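Long-range contacts in Lmo0131 protein (Listeria monocytogenes, PDB 4Q6J), which is an EAL-domain protein of unconfirmed function that probably hydrolyses cyclic di-GMP: residues D13-N18 against L63-E68; G37-V42 against S91-A96; H97-S102 against A136-N141; E215-V220 against G233-R238. One frame throughout, in Å; residues are numbered along the deposited sequence. Where two conformers were deposited one is given.

Contact 1 of 4, residues D13-N18 against L63-E68; sequences DAIRRN and LNATRE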
loop_
_atom_site.group_PDB
_atom_site.type_symbol
_atom_site.label_atom_id
_atom_site.label_comp_id
_atom_site.label_asym_id
_atom_site.label_seq_id
_atom_site.Cartn_x
_atom_site.Cartn_y
_atom_site.Cartn_z
ATOM N N ASP B 13 -20.751 7.675 -19.218
ATOM C CA ASP B 13 -22.089 8.221 -19.389
ATOM C C ASP B 13 -23.103 7.521 -18.487
ATOM O O ASP B 13 -24.061 8.140 -18.035
ATOM C CB ASP B 13 -22.533 8.188 -20.844
ATOM C CG ASP B 13 -23.561 9.264 -21.155
ATOM O OD1 ASP B 13 -23.783 10.148 -20.292
ATOM O OD2 ASP B 13 -24.134 9.236 -22.264
ATOM N N ALA B 14 -22.889 6.239 -18.204
ATOM C CA ALA B 14 -23.783 5.535 -17.290
ATOM C C ALA B 14 -23.633 6.071 -15.857
ATOM O O ALA B 14 -24.585 6.284 -15.150
ATOM C CB ALA B 14 -23.533 4.059 -17.349
ATOM N N ILE B 15 -22.408 6.302 -15.440
ATOM C CA ILE B 15 -22.140 6.914 -14.154
ATOM C C ILE B 15 -22.774 8.322 -14.016
ATOM O O ILE B 15 -23.235 8.713 -12.944
ATOM C CB ILE B 15 -20.641 7.001 -13.966
ATOM C CG1 ILE B 15 -20.077 5.639 -13.624
ATOM C CG2 ILE B 15 -20.304 7.944 -12.892
ATOM C CD1 ILE B 15 -18.627 5.599 -13.768
ATOM N N ARG B 16 -22.801 9.080 -15.104
ATOM C CA ARG B 16 -23.450 10.401 -15.115
ATOM C C ARG B 16 -24.978 10.327 -15.065
ATOM O O ARG B 16 -25.627 11.170 -14.445
ATOM C CB ARG B 16 -23.004 11.214 -16.330
ATOM C CG ARG B 16 -21.554 11.636 -16.239
ATOM C CD ARG B 16 -21.309 12.994 -16.858
ATOM N NE ARG B 16 -19.891 13.332 -16.867
ATOM C CZ ARG B 16 -19.051 12.936 -17.810
ATOM N NH1 ARG B 16 -19.491 12.179 -18.804
ATOM N NH2 ARG B 16 -17.781 13.289 -17.763
ATOM N N ARG B 17 -25.546 9.316 -15.720
ATOM C CA ARG B 17 -26.966 9.027 -15.590
ATOM C C ARG B 17 -27.334 8.486 -14.194
ATOM O O ARG B 17 -28.506 8.248 -13.926
ATOM C CB ARG B 17 -27.417 8.022 -16.649
ATOM C CG ARG B 17 -27.149 8.432 -18.091
ATOM C CD ARG B 17 -27.194 7.204 -19.022
ATOM N NE ARG B 17 -26.545 7.394 -20.328
ATOM C CZ ARG B 17 -25.748 6.495 -20.912
ATOM N NH1 ARG B 17 -25.487 5.340 -20.303
ATOM N NH2 ARG B 17 -25.208 6.747 -22.102
ATOM N N ASN B 18 -26.346 8.304 -13.313
ATOM C CA ASN B 18 -26.551 7.632 -12.022
ATOM C C ASN B 18 -27.280 6.324 -12.229
ATOM O O ASN B 18 -28.239 5.976 -11.529
ATOM C CB ASN B 18 -27.301 8.508 -11.019
ATOM C CG ASN B 18 -26.363 9.230 -10.071
ATOM O OD1 ASN B 18 -25.395 8.647 -9.580
ATOM N ND2 ASN B 18 -26.635 10.506 -9.822
ATOM N N LEU B 63 -14.445 10.463 -11.756
ATOM C CA LEU B 63 -15.610 11.284 -12.011
ATOM C C LEU B 63 -16.162 11.835 -10.688
ATOM O O LEU B 63 -17.213 12.465 -10.675
ATOM C CB LEU B 63 -16.682 10.497 -12.786
ATOM C CG LEU B 63 -16.634 10.421 -14.317
ATOM C CD1 LEU B 63 -17.942 9.894 -14.888
ATOM C CD2 LEU B 63 -16.310 11.780 -14.922
ATOM N N ASN B 64 -15.406 11.627 -9.608
ATOM C CA ASN B 64 -15.820 11.958 -8.234
ATOM C C ASN B 64 -17.302 11.644 -7.937
ATOM O O ASN B 64 -18.029 12.463 -7.370
ATOM C CB ASN B 64 -15.418 13.398 -7.833
ATOM C CG ASN B 64 -13.889 13.571 -7.639
ATOM O OD1 ASN B 64 -13.361 13.473 -6.518
ATOM N ND2 ASN B 64 -13.185 13.850 -8.733
ATOM N N ALA B 65 -17.719 10.442 -8.333
ATOM C CA ALA B 65 -19.113 9.984 -8.213
ATOM C C ALA B 65 -19.385 9.044 -7.020
ATOM O O ALA B 65 -20.490 8.520 -6.863
ATOM C CB ALA B 65 -19.564 9.317 -9.525
ATOM N N THR B 66 -18.383 8.881 -6.168
ATOM C CA THR B 66 -18.467 7.950 -5.056
ATOM C C THR B 66 -19.636 8.303 -4.143
ATOM O O THR B 66 -20.250 7.427 -3.588
ATOM C CB THR B 66 -17.169 7.842 -4.202
ATOM O OG1 THR B 66 -16.696 9.131 -3.848
ATOM C CG2 THR B 66 -16.078 7.086 -4.933
ATOM N N ARG B 67 -19.927 9.585 -3.978
ATOM C CA ARG B 67 -20.995 9.965 -3.085
ATOM C C ARG B 67 -22.362 9.554 -3.620
ATOM O O ARG B 67 -23.167 8.994 -2.868
ATOM C CB ARG B 67 -20.951 11.441 -2.749
ATOM C CG ARG B 67 -22.039 11.828 -1.761
ATOM C CD ARG B 67 -22.096 10.946 -0.530
ATOM N NE ARG B 67 -23.274 11.299 0.249
ATOM C CZ ARG B 67 -23.306 12.235 1.196
ATOM N NH1 ARG B 67 -22.212 12.904 1.541
ATOM N NH2 ARG B 67 -24.440 12.498 1.822
ATOM N N GLU B 68 -22.599 9.834 -4.904
ATOM C CA GLU B 68 -23.805 9.421 -5.626
ATOM C C GLU B 68 -24.060 7.927 -5.464
ATOM O O GLU B 68 -25.175 7.484 -5.218
ATOM C CB GLU B 68 -23.657 9.716 -7.129
ATOM C CG GLU B 68 -23.869 11.178 -7.529
ATOM C CD GLU B 68 -22.575 11.973 -7.691
ATOM O OE1 GLU B 68 -22.608 12.963 -8.437
ATOM O OE2 GLU B 68 -21.543 11.634 -7.067
#
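I15 and L63 meet through methyl groups: I15 CG2 lies 3.7 Å from L63 CD1, and the same CG2 rests 3.7 Å from A65 CB, so one branch of the isoleucine touches both. Its position follows from the first torsion, which sets CG2 anti to the backbone N and CG1 beside it (chi1 -76°). The leucine is shared in turn. Its CD1 sits above the centre of the R16 guanidinium plane, while CD2 comes within 3.5 Å of R16 NH2, the two side chains crossing at about a right angle. At the other end N18 OD1 approaches E68 CB at 3.2 Å and nears CG, again at about a right angle. Both segments are helix boundaries. N18, at positive phi, closes helix 8-16 in a Schellman motif; N64 does the same for helix 53-62, and A65 is the N-cap of helix 66-83. The contact joins the end of the N-terminal helix to the turn between two later helices. Further out, I15 packs on D59 and I60 of helix 53-62 and on L44 of strand 35-45. In the conformer given, N64 OD1 accepts a hydrogen bond from A136 N of the second subunit, and R16 packs on L184 of the third.

Contact 2 of 4, residues G37-V42 against S91-A96; sequences GFEGLV and SINIPA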
loop_
_atom_site.group_PDB
_atom_site.type_symbol
_atom_site.label_atom_id
_atom_site.label_comp_id
_atom_site.label_asym_id
_atom_site.label_seq_id
_atom_site.Cartn_x
_atom_site.Cartn_y
_atom_site.Cartn_z
ATOM N N GLY B 37 -31.059 -13.105 5.209
ATOM C CA GLY B 37 -30.826 -11.760 4.716
ATOM C C GLY B 37 -30.020 -11.764 3.438
ATOM O O GLY B 37 -29.772 -12.808 2.861
ATOM N N PHE B 38 -29.611 -10.586 2.993
ATOM C CA PHE B 38 -28.913 -10.451 1.715
ATOM C C PHE B 38 -27.737 -9.521 1.854
ATOM O O PHE B 38 -27.757 -8.598 2.666
ATOM C CB PHE B 38 -29.850 -9.886 0.635
ATOM C CG PHE B 38 -31.150 -10.654 0.497
ATOM C CD1 PHE B 38 -32.247 -10.327 1.275
ATOM C CD2 PHE B 38 -31.258 -11.724 -0.383
ATOM C CE1 PHE B 38 -33.433 -11.052 1.163
ATOM C CE2 PHE B 38 -32.436 -12.448 -0.498
ATOM C CZ PHE B 38 -33.509 -12.113 0.270
ATOM N N GLU B 39 -26.714 -9.755 1.040
ATOM C CA GLU B 39 -25.711 -8.719 0.799
ATOM C C GLU B 39 -26.065 -7.861 -0.442
ATOM O O GLU B 39 -26.261 -8.394 -1.550
ATOM C CB GLU B 39 -24.320 -9.288 0.601
ATOM C CG GLU B 39 -23.393 -8.134 0.242
ATOM C CD GLU B 39 -22.004 -8.537 -0.077
ATOM O OE1 GLU B 39 -21.713 -9.744 -0.033
ATOM O OE2 GLU B 39 -21.193 -7.642 -0.363
ATOM N N GLY B 40 -26.123 -6.542 -0.261
ATOM C CA GLY B 40 -26.406 -5.663 -1.370
ATOM C C GLY B 40 -25.110 -5.445 -2.117
ATOM O O GLY B 40 -24.080 -5.159 -1.522
ATOM N N LEU B 41 -25.162 -5.582 -3.430
ATOM C CA LEU B 41 -23.966 -5.467 -4.234
ATOM C C LEU B 41 -24.272 -4.555 -5.393
ATOM O O LEU B 41 -25.055 -4.933 -6.233
ATOM C CB LEU B 41 -23.598 -6.843 -4.749
ATOM C CG LEU B 41 -23.007 -7.740 -3.675
ATOM C CD1 LEU B 41 -23.011 -9.219 -4.072
ATOM C CD2 LEU B 41 -21.599 -7.249 -3.367
ATOM N N VAL B 42 -23.671 -3.364 -5.428
ATOM C CA VAL B 42 -23.963 -2.401 -6.490
ATOM C C VAL B 42 -23.502 -2.895 -7.867
ATOM O O VAL B 42 -22.494 -3.587 -7.992
ATOM C CB VAL B 42 -23.373 -0.997 -6.201
ATOM C CG1 VAL B 42 -21.910 -0.922 -6.621
ATOM C CG2 VAL B 42 -24.194 0.080 -6.876
ATOM N N SER B 91 -27.423 -5.841 3.775
ATOM C CA SER B 91 -26.190 -5.075 4.024
ATOM C C SER B 91 -25.847 -4.119 2.884
ATOM O O SER B 91 -26.211 -4.371 1.735
ATOM C CB SER B 91 -24.996 -5.993 4.289
ATOM O OG SER B 91 -24.705 -6.749 3.152
ATOM N N ILE B 92 -25.151 -3.028 3.222
ATOM C CA ILE B 92 -24.546 -2.137 2.236
ATOM C C ILE B 92 -23.060 -1.988 2.515
ATOM O O ILE B 92 -22.636 -1.924 3.666
ATOM C CB ILE B 92 -25.181 -0.723 2.208
ATOM C CG1 ILE B 92 -25.015 -0.021 3.547
ATOM C CG2 ILE B 92 -26.652 -0.788 1.826
ATOM C CD1 ILE B 92 -25.790 1.266 3.623
ATOM N N ASN B 93 -22.284 -1.936 1.443
ATOM C CA ASN B 93 -20.853 -1.793 1.546
ATOM C C ASN B 93 -20.507 -0.341 1.679
ATOM O O ASN B 93 -20.846 0.464 0.812
ATOM C CB ASN B 93 -20.190 -2.371 0.301
ATOM C CG ASN B 93 -20.344 -3.857 0.222
ATOM O OD1 ASN B 93 -20.569 -4.521 1.233
ATOM N ND2 ASN B 93 -20.245 -4.394 -0.965
ATOM N N ILE B 94 -19.847 0.007 2.771
ATOM C CA ILE B 94 -19.374 1.362 2.938
ATOM C C ILE B 94 -17.884 1.306 3.196
ATOM O O ILE B 94 -17.433 0.667 4.135
ATOM C CB ILE B 94 -20.054 2.056 4.103
ATOM C CG1 ILE B 94 -21.560 2.106 3.858
ATOM C CG2 ILE B 94 -19.517 3.469 4.260
ATOM C CD1 ILE B 94 -22.319 2.671 4.984
ATOM N N PRO B 95 -17.107 1.943 2.329
ATOM C CA PRO B 95 -15.652 2.033 2.457
ATOM C C PRO B 95 -15.230 2.606 3.800
ATOM O O PRO B 95 -15.895 3.491 4.332
ATOM C CB PRO B 95 -15.277 3.019 1.350
ATOM C CG PRO B 95 -16.367 2.930 0.368
ATOM C CD PRO B 95 -17.607 2.672 1.156
ATOM N N ALA B 96 -14.122 2.101 4.329
ATOM C CA ALA B 96 -13.600 2.566 5.601
ATOM C C ALA B 96 -13.495 4.106 5.695
ATOM O O ALA B 96 -13.842 4.678 6.706
ATOM C CB ALA B 96 -12.272 1.899 5.888
HETATM O O HOH W 1 -23.160 -5.025 1.492
HETATM O O HOH W 2 -23.444 -2.333 -1.369
#
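F38 and G40 give the backbone bonds to S91, the parallel partner of E39: S91 N donates to F38 O and G40 N to S91 O, each at 3.0 Å. Beyond this bridge the strands diverge, their axes 39° apart, and water fills in. One molecule donates to G40 O and accepts from S91 OG (2.8 Å); a second donates to G40 O and accepts from N93 N. Among the side chains, S91 OG lies against E39 CA at 3.2 Å. E39 CG is anti to the backbone N (chi1 175°), and the carboxylate, OE2 foremost, faces the N93 amide; OE1 is hydrogen-bonded to Q232. E39-G40-L41 holds the place of the Glu-Ala-Leu signature, and in relatives this glutamate and the neighbouring strand's asparagine line the metal site; no metal is modelled here. In the TIM-barrel-like EAL fold, strand 35-45 lies between the antiparallel strand 20-29 and the parallel strand 89-95, strand 122-127 follows beyond, and helix 66-83 packs on V42 and I92.

Contact 3 of 4, residues H97-S102 against A136-N141; sequences HYVASS and AIADKN. With ACY (acetic acid), chain S.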
loop_
_atom_site.group_PDB
_atom_site.type_symbol
_atom_site.label_atom_id
_atom_site.label_comp_id
_atom_site.label_asym_id
_atom_site.label_seq_id
_atom_site.Cartn_x
_atom_site.Cartn_y
_atom_site.Cartn_z
ATOM N N HIS B 97 -13.004 4.743 4.633
ATOM C CA HIS B 97 -12.975 6.213 4.501
ATOM C C HIS B 97 -14.301 6.897 4.842
ATOM O O HIS B 97 -14.334 7.897 5.549
ATOM C CB HIS B 97 -12.544 6.619 3.073
ATOM C CG HIS B 97 -12.859 8.050 2.713
ATOM N ND1 HIS B 97 -12.067 9.113 3.102
ATOM C CD2 HIS B 97 -13.873 8.586 1.992
ATOM C CE1 HIS B 97 -12.590 10.239 2.650
ATOM N NE2 HIS B 97 -13.685 9.950 1.973
ATOM N N TYR B 98 -15.386 6.350 4.302
ATOM C CA TYR B 98 -16.737 6.855 4.546
ATOM C C TYR B 98 -17.212 6.600 5.990
ATOM O O TYR B 98 -17.843 7.442 6.590
ATOM C CB TYR B 98 -17.710 6.201 3.582
ATOM C CG TYR B 98 -17.982 7.011 2.363
ATOM C CD1 TYR B 98 -19.063 7.863 2.308
ATOM C CD2 TYR B 98 -17.158 6.936 1.264
ATOM C CE1 TYR B 98 -19.310 8.621 1.202
ATOM C CE2 TYR B 98 -17.402 7.693 0.143
ATOM C CZ TYR B 98 -18.483 8.537 0.129
ATOM O OH TYR B 98 -18.741 9.314 -0.961
ATOM N N VAL B 99 -16.891 5.430 6.539
ATOM C CA VAL B 99 -17.236 5.134 7.917
ATOM C C VAL B 99 -16.534 6.100 8.883
ATOM O O VAL B 99 -17.082 6.482 9.915
ATOM C CB VAL B 99 -16.961 3.649 8.275
ATOM C CG1 VAL B 99 -17.206 3.397 9.756
ATOM C CG2 VAL B 99 -17.835 2.716 7.421
ATOM N N ALA B 100 -15.334 6.525 8.508
ATOM C CA ALA B 100 -14.535 7.393 9.362
ATOM C C ALA B 100 -14.841 8.867 9.151
ATOM O O ALA B 100 -14.269 9.719 9.824
ATOM C CB ALA B 100 -13.062 7.134 9.151
ATOM N N SER B 101 -15.729 9.156 8.204
ATOM C CA SER B 101 -16.207 10.514 7.947
ATOM C C SER B 101 -17.435 10.846 8.795
ATOM O O SER B 101 -18.504 10.303 8.593
ATOM C CB SER B 101 -16.554 10.712 6.463
ATOM O OG SER B 101 -17.245 11.928 6.248
ATOM N N SER B 102 -17.278 11.756 9.737
ATOM C CA SER B 102 -18.402 12.127 10.561
ATOM C C SER B 102 -19.435 12.809 9.712
ATOM O O SER B 102 -20.610 12.641 9.929
ATOM C CB SER B 102 -17.974 13.032 11.698
ATOM O OG SER B 102 -17.077 12.329 12.512
ATOM N N ALA B 136 -10.716 5.742 16.400
ATOM C CA ALA B 136 -11.651 6.300 17.372
ATOM C C ALA B 136 -12.849 7.036 16.753
ATOM O O ALA B 136 -13.970 6.908 17.248
ATOM C CB ALA B 136 -10.942 7.185 18.333
ATOM N N ILE B 137 -12.614 7.815 15.697
ATOM C CA ILE B 137 -13.698 8.521 15.005
ATOM C C ILE B 137 -14.634 7.523 14.336
ATOM O O ILE B 137 -15.850 7.617 14.472
ATOM C CB ILE B 137 -13.202 9.486 13.918
ATOM C CG1 ILE B 137 -12.069 10.356 14.450
ATOM C CG2 ILE B 137 -14.328 10.377 13.454
ATOM C CD1 ILE B 137 -12.521 11.365 15.460
ATOM N N ALA B 138 -14.066 6.567 13.616
ATOM C CA ALA B 138 -14.850 5.508 13.019
ATOM C C ALA B 138 -15.704 4.812 14.091
ATOM O O ALA B 138 -16.892 4.594 13.902
ATOM C CB ALA B 138 -13.941 4.541 12.354
ATOM N N ASP B 139 -15.078 4.474 15.215
ATOM C CA ASP B 139 -15.726 3.805 16.330
ATOM C C ASP B 139 -16.956 4.590 16.758
ATOM O O ASP B 139 -18.046 4.051 16.825
ATOM C CB ASP B 139 -14.719 3.706 17.466
ATOM C CG ASP B 139 -15.218 2.899 18.623
ATOM O OD1 ASP B 139 -16.221 2.169 18.460
ATOM O OD2 ASP B 139 -14.578 2.993 19.698
ATOM N N LYS B 140 -16.772 5.887 16.993
ATOM C CA LYS B 140 -17.880 6.801 17.317
ATOM C C LYS B 140 -18.994 6.943 16.269
ATOM O O LYS B 140 -20.159 6.943 16.608
ATOM C CB LYS B 140 -17.321 8.185 17.651
ATOM C CG LYS B 140 -18.364 9.167 18.164
ATOM C CD LYS B 140 -17.760 10.144 19.161
ATOM C CE LYS B 140 -18.839 10.773 20.051
ATOM N NZ LYS B 140 -19.440 9.832 21.064
ATOM N N ASN B 141 -18.609 7.078 15.009
ATOM C CA ASN B 141 -19.530 7.098 13.876
ATOM C C ASN B 141 -20.451 5.882 13.864
ATOM O O ASN B 141 -21.661 6.013 13.745
ATOM C CB ASN B 141 -18.751 7.186 12.554
ATOM C CG ASN B 141 -18.231 8.559 12.298
ATOM O OD1 ASN B 141 -18.655 9.494 12.939
ATOM N ND2 ASN B 141 -17.317 8.699 11.365
HETATM C C ACY S . -15.433 15.035 6.127
HETATM O O ACY S . -15.673 15.957 6.911
HETATM O OXT ACY S . -15.506 13.848 6.478
HETATM C CH3 ACY S . -15.014 15.341 4.726
HETATM O O HOH W 3 -18.581 11.111 15.115
#
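A100 and A138 bring the two backbones together, their CA atoms only 4.1 Å apart, where the end of helix 96-99 passes the first turns of helix 136-146. Small side chains accompany this approach: A100 CB is 4.2 Å from A138 CB, and V99 CG1 reaches the same methyl at 4.3 Å. The polar link is made by N141, whose ND2 donates to V99 O at 2.7 Å with an N-H...O angle of 158°. The acceptor lies close to the plane of the amide, although the donor is tilted 24° from the carbonyl plane. N141 CG is anti to its own carbonyl carbon (chi1 -76°), which puts CG beside the backbone N. On the oxygen side of the amide, a water donates to N141 OD1 at 2.7 Å and is also hydrogen-bonded to S102 OG. I137 CG2 lies 3.5 Å from S102 OG and also touches A100 O. S101, the N-cap of helix 102-115, uses OG to cap Y104 N and to bond an acetic acid molecule, probably from the crystallisation liquor, that is also held by T103 of the second subunit. The contact therefore joins the short helix 96-99 after strand 89-95 to helix 136-146 by alanine packing and a single direct hydrogen bond, in which the buried asparagine satisfies a carbonyl at the end of helix 96-99.

Contact 4 of 4, residues E215-V220 against G233-R238; sequences EDMEQV and GYYFSR. With EDO (1,2-ethanediol), chain R; EDO (1,2-ethanediol), chain L.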
loop_
_atom_site.group_PDB
_atom_site.type_symbol
_atom_site.label_atom_id
_atom_site.label_comp_id
_atom_site.label_asym_id
_atom_site.label_seq_id
_atom_site.Cartn_x
_atom_site.Cartn_y
_atom_site.Cartn_z
ATOM N N GLU B 215 -18.983 -22.847 -2.143
ATOM C CA GLU B 215 -19.226 -23.392 -3.463
ATOM C C GLU B 215 -19.807 -24.811 -3.460
ATOM O O GLU B 215 -20.510 -25.191 -4.394
ATOM C CB GLU B 215 -17.939 -23.319 -4.280
ATOM C CG GLU B 215 -17.454 -21.892 -4.486
ATOM C CD GLU B 215 -17.777 -21.342 -5.860
ATOM O OE1 GLU B 215 -17.800 -22.135 -6.822
ATOM O OE2 GLU B 215 -17.991 -20.123 -5.986
ATOM N N ASP B 216 -19.533 -25.605 -2.423
ATOM C CA ASP B 216 -19.971 -27.005 -2.448
ATOM C C ASP B 216 -20.366 -27.579 -1.088
ATOM O O ASP B 216 -20.058 -27.012 -0.047
ATOM C CB ASP B 216 -18.952 -27.903 -3.169
ATOM C CG ASP B 216 -17.647 -28.107 -2.389
ATOM O OD1 ASP B 216 -17.628 -28.142 -1.160
ATOM O OD2 ASP B 216 -16.607 -28.283 -3.028
HETATM N N MSE B 217 -21.047 -28.712 -1.126
HETATM C CA MSE B 217 -21.589 -29.319 0.075
HETATM C C MSE B 217 -20.498 -29.806 1.059
HETATM O O MSE B 217 -20.700 -29.793 2.240
HETATM C CB MSE B 217 -22.578 -30.441 -0.314
HETATM C CG MSE B 217 -23.378 -31.038 0.850
HETATM SE SE MSE B 217 -24.522 -29.762 1.774
HETATM C CE MSE B 217 -24.132 -30.311 3.585
ATOM N N GLU B 218 -19.341 -30.225 0.552
ATOM C CA GLU B 218 -18.261 -30.657 1.428
ATOM C C GLU B 218 -17.761 -29.492 2.295
ATOM O O GLU B 218 -17.425 -29.679 3.471
ATOM C CB GLU B 218 -17.115 -31.308 0.638
ATOM C CG GLU B 218 -17.454 -32.692 0.074
ATOM C CD GLU B 218 -16.290 -33.384 -0.667
ATOM O OE1 GLU B 218 -15.108 -33.123 -0.352
ATOM O OE2 GLU B 218 -16.569 -34.214 -1.566
ATOM N N GLN B 219 -17.727 -28.293 1.713
ATOM C CA GLN B 219 -17.460 -27.083 2.481
ATOM C C GLN B 219 -18.527 -26.855 3.531
ATOM O O GLN B 219 -18.198 -26.529 4.663
ATOM C CB GLN B 219 -17.384 -25.848 1.585
ATOM C CG GLN B 219 -16.010 -25.615 0.978
ATOM C CD GLN B 219 -16.028 -24.550 -0.104
ATOM O OE1 GLN B 219 -16.948 -24.472 -0.915
ATOM N NE2 GLN B 219 -15.010 -23.720 -0.111
ATOM N N VAL B 220 -19.793 -26.997 3.156
ATOM C CA VAL B 220 -20.878 -26.810 4.102
ATOM C C VAL B 220 -20.739 -27.721 5.317
ATOM O O VAL B 220 -20.905 -27.310 6.472
ATOM C CB VAL B 220 -22.227 -27.045 3.447
ATOM C CG1 VAL B 220 -23.342 -27.037 4.509
ATOM C CG2 VAL B 220 -22.467 -25.982 2.380
ATOM N N GLY B 233 -22.576 -17.817 -1.078
ATOM C CA GLY B 233 -21.743 -18.248 -2.174
ATOM C C GLY B 233 -22.565 -18.902 -3.245
ATOM O O GLY B 233 -23.758 -19.101 -3.070
ATOM N N TYR B 234 -21.903 -19.263 -4.337
ATOM C CA TYR B 234 -22.554 -19.827 -5.513
ATOM C C TYR B 234 -23.469 -21.028 -5.210
ATOM O O TYR B 234 -24.500 -21.227 -5.865
ATOM C CB TYR B 234 -21.501 -20.197 -6.581
ATOM C CG TYR B 234 -22.041 -20.103 -7.976
ATOM C CD1 TYR B 234 -22.105 -18.880 -8.635
ATOM C CD2 TYR B 234 -22.525 -21.232 -8.630
ATOM C CE1 TYR B 234 -22.623 -18.793 -9.911
ATOM C CE2 TYR B 234 -23.043 -21.152 -9.915
ATOM C CZ TYR B 234 -23.093 -19.935 -10.548
ATOM O OH TYR B 234 -23.606 -19.860 -11.832
ATOM N N TYR B 235 -23.098 -21.815 -4.209
ATOM C CA TYR B 235 -23.822 -23.040 -3.865
ATOM C C TYR B 235 -25.285 -22.766 -3.529
ATOM O O TYR B 235 -26.173 -23.622 -3.715
ATOM C CB TYR B 235 -23.138 -23.757 -2.697
ATOM C CG TYR B 235 -23.769 -25.089 -2.338
ATOM C CD1 TYR B 235 -23.592 -26.201 -3.147
ATOM C CD2 TYR B 235 -24.540 -25.237 -1.191
ATOM C CE1 TYR B 235 -24.171 -27.421 -2.831
ATOM C CE2 TYR B 235 -25.133 -26.448 -0.866
ATOM C CZ TYR B 235 -24.942 -27.545 -1.692
ATOM O OH TYR B 235 -25.516 -28.772 -1.397
ATOM N N PHE B 236 -25.528 -21.568 -3.027
ATOM C CA PHE B 236 -26.869 -21.141 -2.720
ATOM C C PHE B 236 -27.372 -20.251 -3.843
ATOM O O PHE B 236 -28.339 -20.608 -4.532
ATOM C CB PHE B 236 -26.884 -20.482 -1.351
ATOM C CG PHE B 236 -26.441 -21.418 -0.265
ATOM C CD1 PHE B 236 -27.292 -22.401 0.193
ATOM C CD2 PHE B 236 -25.142 -21.377 0.233
ATOM C CE1 PHE B 236 -26.888 -23.302 1.167
ATOM C CE2 PHE B 236 -24.723 -22.280 1.209
ATOM C CZ PHE B 236 -25.600 -23.237 1.684
ATOM N N SER B 237 -26.696 -19.126 -4.068
ATOM C CA SER B 237 -27.073 -18.232 -5.177
ATOM C C SER B 237 -26.024 -17.154 -5.498
ATOM O O SER B 237 -25.534 -16.478 -4.594
ATOM C CB SER B 237 -28.426 -17.555 -4.886
ATOM O OG SER B 237 -28.898 -16.816 -6.001
ATOM N N ARG B 238 -25.698 -16.987 -6.780
ATOM C CA ARG B 238 -25.003 -15.795 -7.238
ATOM C C ARG B 238 -25.825 -14.549 -6.858
ATOM O O ARG B 238 -27.007 -14.655 -6.530
ATOM C CB ARG B 238 -24.865 -15.858 -8.748
ATOM C CG ARG B 238 -26.192 -15.976 -9.478
ATOM C CD ARG B 238 -26.002 -16.510 -10.888
ATOM N NE ARG B 238 -26.329 -15.499 -11.888
ATOM C CZ ARG B 238 -27.473 -15.442 -12.566
ATOM N NH1 ARG B 238 -28.413 -16.349 -12.360
ATOM N NH2 ARG B 238 -27.681 -14.474 -13.455
HETATM C C1 EDO R . -26.019 -20.000 -8.276
HETATM O O1 EDO R . -26.536 -19.055 -9.209
HETATM C C2 EDO R . -26.752 -21.303 -8.534
HETATM O O2 EDO R . -26.370 -22.303 -7.588
HETATM C C1 EDO L . -18.819 -17.412 -5.243
HETATM O O1 EDO L . -19.211 -18.516 -4.425
HETATM C C2 EDO L . -19.328 -16.100 -4.690
HETATM O O2 EDO L . -20.752 -16.050 -4.727
#
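Y235 lays its ring against the start of helix 217-225, with D216 C over one face, offset toward the rim. Its CG is anti to the backbone N (chi1 -176°), and CB packs against E215 O at 3.4 Å. The phenol end reaches M217, a selenomethionine, whose SE is 3.5 Å from Y235 OH and stands oblique to the ring, a Met-aromatic contact. V220 CG2 touches both aromatic residues, at 4.2 Å from Y235 CD2 and 4.2 Å from F236 CZ. F236 CE2 lies at the edge of the Y235 ring, in its plane. The helix start is fixed by a capping box: Q219 N donates to D216 OD1 at 2.9 Å, while Q219 OE1 accepts from both E215 N and D216 N. The E215 chain is bent at chi2, and OE2 lies 3.6 Å from Y234 CB. An ethanediol, probably from the crystallisation liquor, bridges here by donating to E215 OE2 and accepting from Y234 N. E215 and Y234 also face the third subunit: E215 OE1 and OE2 bond T9 and S8 of that chain, and Y234 OH bonds D5 O. The two segments thus meet through the Y235 ring on the backbone at the helix start and apolar contacts with M217 and V220, while S8 N and T9 OG1 of the third subunit would be expected to stabilise the negative charge of E215.

Overall arrangement
The centre of contact 2 lies about 3 Å from the centre of the chain; the centres of the other three lie 17 to 21 Å from it. Contact 2, with the EAL-signature glutamate, is the one at the probable active-site end of the barrel, and a bound ethanediol lies about 5 Å from the N93 side chain. Helix 66-83 of contact 1 leads into strand 89-95, which runs on into contact 3, where I94 CG2 touches V99 CG2 at 3.7 Å. Y98 OH lies 3.2 Å from R67 CA of contact 1. The centres of contacts 3 and 4 are 34 Å apart, on opposite sides of the chain's centre; contact 4 comes within about 7 Å of contact 2 by nearest atoms. Contacts 1 and 3 each face the second subunit; contact 4, like R16, meets the third.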